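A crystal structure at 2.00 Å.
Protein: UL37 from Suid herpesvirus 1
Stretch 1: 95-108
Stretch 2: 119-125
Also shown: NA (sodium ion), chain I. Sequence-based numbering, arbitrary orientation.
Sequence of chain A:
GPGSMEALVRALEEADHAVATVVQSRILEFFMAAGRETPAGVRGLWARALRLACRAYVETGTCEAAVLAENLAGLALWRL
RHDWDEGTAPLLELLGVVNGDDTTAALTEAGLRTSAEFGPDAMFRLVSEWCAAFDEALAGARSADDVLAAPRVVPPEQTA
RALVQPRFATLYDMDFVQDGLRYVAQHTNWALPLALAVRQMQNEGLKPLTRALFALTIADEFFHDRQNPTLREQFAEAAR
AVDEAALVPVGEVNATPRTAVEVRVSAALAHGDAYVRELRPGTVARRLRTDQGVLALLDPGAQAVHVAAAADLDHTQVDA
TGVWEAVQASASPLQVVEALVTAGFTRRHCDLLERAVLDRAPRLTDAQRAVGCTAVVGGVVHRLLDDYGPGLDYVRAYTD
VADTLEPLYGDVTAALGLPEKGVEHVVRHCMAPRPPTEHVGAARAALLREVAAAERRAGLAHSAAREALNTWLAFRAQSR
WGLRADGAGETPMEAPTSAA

Stretch 1 (95-108) LGVVNGDDTTAALT
Stretch 2 119-125: GPDAMFR

A sodium ion joins the two stretches, which share no direct hydrogen bond: it is bound by Asn-99 OD1 at 2.3 Å, Asp-121 OD1 at 2.8 Å and water 1 at 2.6 Å. The two side-chain oxygens, Asn-99 OD1 and Asp-121 OD1, are 4.3 Å apart and both bind the ion. Water 1 donates to Gly-100 O (2.9 Å) and hydrogen-bonds Thr-104 OG1 (2.8 Å); water 2 donates to Asp-121 OD1 (2.5 Å).

Stretch 1 is helical at 95-98, turns through Asn-99 (phi/psi -92/3°) and N-cap Gly-100 (-63/167°), and resumes as a helix at 101-108. Thr-103 OG1 (chi1 m) spans the turn, donating to Val-98 O at 2.8 Å. In stretch 2, N-cap Gly-119 (-83/179°) precedes helix 120-125. The register is antiparallel, with CA–CA distances of 5.6 Å for Leu-95 and Phe-124 and 5.5 Å for Asn-99 and Pro-120.

Pro-120, C-gamma endo, packs its CB against Val-98 CG1 (t; 4.0 Å) and its CG against Thr-103 CG2 (3.7 Å) and Leu-107 CD1 (mt; 3.9 Å). Phe-124 (chi1 t, chi2 80°) lays one ring face under Asn-99 CG (chi1 t, chi2 60°), while Leu-95 O meets the ring edge, 3.6 Å from Phe-124 CD1. Asp-121 (m, chi2 -13°) points its CA-to-CB bond away, yet its carboxylate end returns to the ion.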

# COMPACT_ATOMS: atom_id res chain seq x y z
N LEU A 95 -8.21 -23.84 7.08
CA LEU A 95 -8.54 -23.77 8.51
C LEU A 95 -9.56 -24.83 8.92
O LEU A 95 -9.45 -25.41 10.01
CB LEU A 95 -9.09 -22.39 8.89
CG LEU A 95 -8.10 -21.24 8.78
CD1 LEU A 95 -8.78 -19.96 9.22
CD2 LEU A 95 -6.86 -21.54 9.59
N GLY A 96 -10.55 -25.07 8.07
CA GLY A 96 -11.51 -26.14 8.30
C GLY A 96 -10.88 -27.52 8.49
O GLY A 96 -11.29 -28.29 9.36
N VAL A 97 -9.88 -27.83 7.68
CA VAL A 97 -9.09 -29.05 7.83
C VAL A 97 -8.26 -29.06 9.12
O VAL A 97 -8.27 -30.03 9.87
CB VAL A 97 -8.19 -29.27 6.59
CG1 VAL A 97 -7.13 -30.33 6.86
CG2 VAL A 97 -9.05 -29.66 5.40
N VAL A 98 -7.53 -27.98 9.37
CA VAL A 98 -6.69 -27.87 10.56
C VAL A 98 -7.51 -28.09 11.83
O VAL A 98 -7.05 -28.72 12.79
CB VAL A 98 -5.99 -26.49 10.60
CG1 VAL A 98 -5.35 -26.24 11.96
CG2 VAL A 98 -4.96 -26.38 9.47
N ASN A 99 -8.74 -27.60 11.80
CA ASN A 99 -9.62 -27.57 12.95
C ASN A 99 -10.53 -28.80 13.04
O ASN A 99 -11.37 -28.89 13.93
CB ASN A 99 -10.47 -26.29 12.88
CG ASN A 99 -11.33 -26.07 14.11
OD1 ASN A 99 -10.83 -25.95 15.23
ND2 ASN A 99 -12.65 -25.99 13.90
N GLY A 100 -10.37 -29.75 12.12
CA GLY A 100 -11.23 -30.92 12.08
C GLY A 100 -11.16 -31.80 13.32
O GLY A 100 -10.25 -31.68 14.14
N ASP A 101 -12.11 -32.71 13.44
CA ASP A 101 -12.18 -33.56 14.62
C ASP A 101 -10.93 -34.43 14.81
O ASP A 101 -10.58 -34.74 15.94
CB ASP A 101 -13.44 -34.42 14.60
CG ASP A 101 -14.68 -33.61 14.87
OD1 ASP A 101 -14.55 -32.50 15.41
OD2 ASP A 101 -15.79 -34.09 14.54
N ASP A 102 -10.25 -34.78 13.71
CA ASP A 102 -9.10 -35.67 13.84
C ASP A 102 -7.92 -35.01 14.51
O ASP A 102 -7.07 -35.69 15.09
CB ASP A 102 -8.64 -36.26 12.49
CG ASP A 102 -7.57 -37.35 12.66
OD1 ASP A 102 -7.73 -38.23 13.55
OD2 ASP A 102 -6.55 -37.34 11.94
N THR A 103 -7.85 -33.69 14.40
CA THR A 103 -6.77 -32.95 14.99
C THR A 103 -6.87 -33.01 16.51
O THR A 103 -5.88 -33.26 17.20
CB THR A 103 -6.79 -31.47 14.53
OG1 THR A 103 -6.61 -31.42 13.11
CG2 THR A 103 -5.69 -30.67 15.21
N THR A 104 -8.08 -32.77 17.02
CA THR A 104 -8.35 -32.88 18.44
C THR A 104 -8.13 -34.32 18.93
O THR A 104 -7.48 -34.53 19.96
CB THR A 104 -9.81 -32.48 18.75
OG1 THR A 104 -10.01 -31.11 18.36
CG2 THR A 104 -10.12 -32.65 20.25
N ALA A 105 -8.66 -35.28 18.18
CA ALA A 105 -8.56 -36.69 18.57
C ALA A 105 -7.09 -37.12 18.67
O ALA A 105 -6.71 -37.81 19.61
CB ALA A 105 -9.33 -37.58 17.58
N ALA A 106 -6.27 -36.66 17.73
CA ALA A 106 -4.86 -37.05 17.73
C ALA A 106 -4.08 -36.40 18.87
O ALA A 106 -3.27 -37.05 19.54
CB ALA A 106 -4.21 -36.74 16.39
N LEU A 107 -4.30 -35.11 19.07
CA LEU A 107 -3.64 -34.39 20.15
C LEU A 107 -4.07 -34.92 21.52
O LEU A 107 -3.25 -35.09 22.42
CB LEU A 107 -3.90 -32.88 20.04
CG LEU A 107 -3.16 -32.17 18.89
CD1 LEU A 107 -3.75 -30.78 18.64
CD2 LEU A 107 -1.67 -32.09 19.17
N THR A 108 -5.37 -35.19 21.67
CA THR A 108 -5.92 -35.67 22.94
C THR A 108 -5.35 -37.04 23.30
O THR A 108 -4.86 -37.26 24.41
CB THR A 108 -7.46 -35.76 22.89
OG1 THR A 108 -8.00 -34.46 22.65
CG2 THR A 108 -8.01 -36.28 24.22
N GLY A 119 -1.78 -23.19 18.34
CA GLY A 119 -2.51 -24.43 18.13
C GLY A 119 -3.69 -24.26 17.19
O GLY A 119 -3.95 -23.16 16.69
N PRO A 120 -4.41 -25.36 16.93
CA PRO A 120 -5.52 -25.40 15.98
C PRO A 120 -6.71 -24.57 16.42
O PRO A 120 -7.30 -23.90 15.58
CB PRO A 120 -5.88 -26.90 15.90
CG PRO A 120 -5.29 -27.50 17.15
CD PRO A 120 -4.04 -26.70 17.41
N ASP A 121 -7.08 -24.63 17.70
CA ASP A 121 -8.19 -23.84 18.21
C ASP A 121 -7.92 -22.35 18.04
O ASP A 121 -8.78 -21.59 17.61
CB ASP A 121 -8.40 -24.10 19.71
CG ASP A 121 -8.74 -25.55 20.04
OD1 ASP A 121 -9.07 -26.33 19.11
OD2 ASP A 121 -8.70 -25.90 21.24
N ALA A 122 -6.71 -21.94 18.40
CA ALA A 122 -6.31 -20.54 18.33
C ALA A 122 -6.22 -20.07 16.88
O ALA A 122 -6.76 -19.02 16.51
CB ALA A 122 -4.98 -20.35 19.03
N MET A 123 -5.54 -20.85 16.06
CA MET A 123 -5.37 -20.46 14.66
C MET A 123 -6.70 -20.42 13.91
O MET A 123 -6.93 -19.53 13.11
CB MET A 123 -4.33 -21.34 13.98
CG MET A 123 -2.90 -21.08 14.48
SD MET A 123 -2.26 -19.37 14.22
CE MET A 123 -2.79 -18.55 15.73
N PHE A 124 -7.59 -21.37 14.19
CA PHE A 124 -8.91 -21.37 13.56
C PHE A 124 -9.67 -20.09 13.90
O PHE A 124 -10.23 -19.44 13.03
CB PHE A 124 -9.73 -22.59 13.98
CG PHE A 124 -11.09 -22.64 13.34
CD1 PHE A 124 -11.24 -23.10 12.04
CD2 PHE A 124 -12.22 -22.20 14.02
CE1 PHE A 124 -12.49 -23.13 11.43
CE2 PHE A 124 -13.47 -22.23 13.42
CZ PHE A 124 -13.60 -22.69 12.12
N ARG A 125 -9.69 -19.75 15.18
CA ARG A 125 -10.40 -18.57 15.65
C ARG A 125 -9.82 -17.25 15.10
O ARG A 125 -10.54 -16.45 14.51
CB ARG A 125 -10.46 -18.55 17.19
CG ARG A 125 -11.33 -17.43 17.79
CD ARG A 125 -11.33 -17.45 19.34
NE ARG A 125 -9.98 -17.28 19.89
CZ ARG A 125 -9.30 -18.22 20.53
NH1 ARG A 125 -9.84 -19.42 20.74
NH2 ARG A 125 -8.08 -17.96 20.98
NA NA I . -9.17 -27.11 16.40
O HOH W 1 -9.57 -29.65 16.03
O HOH W 2 -10.50 -28.27 19.90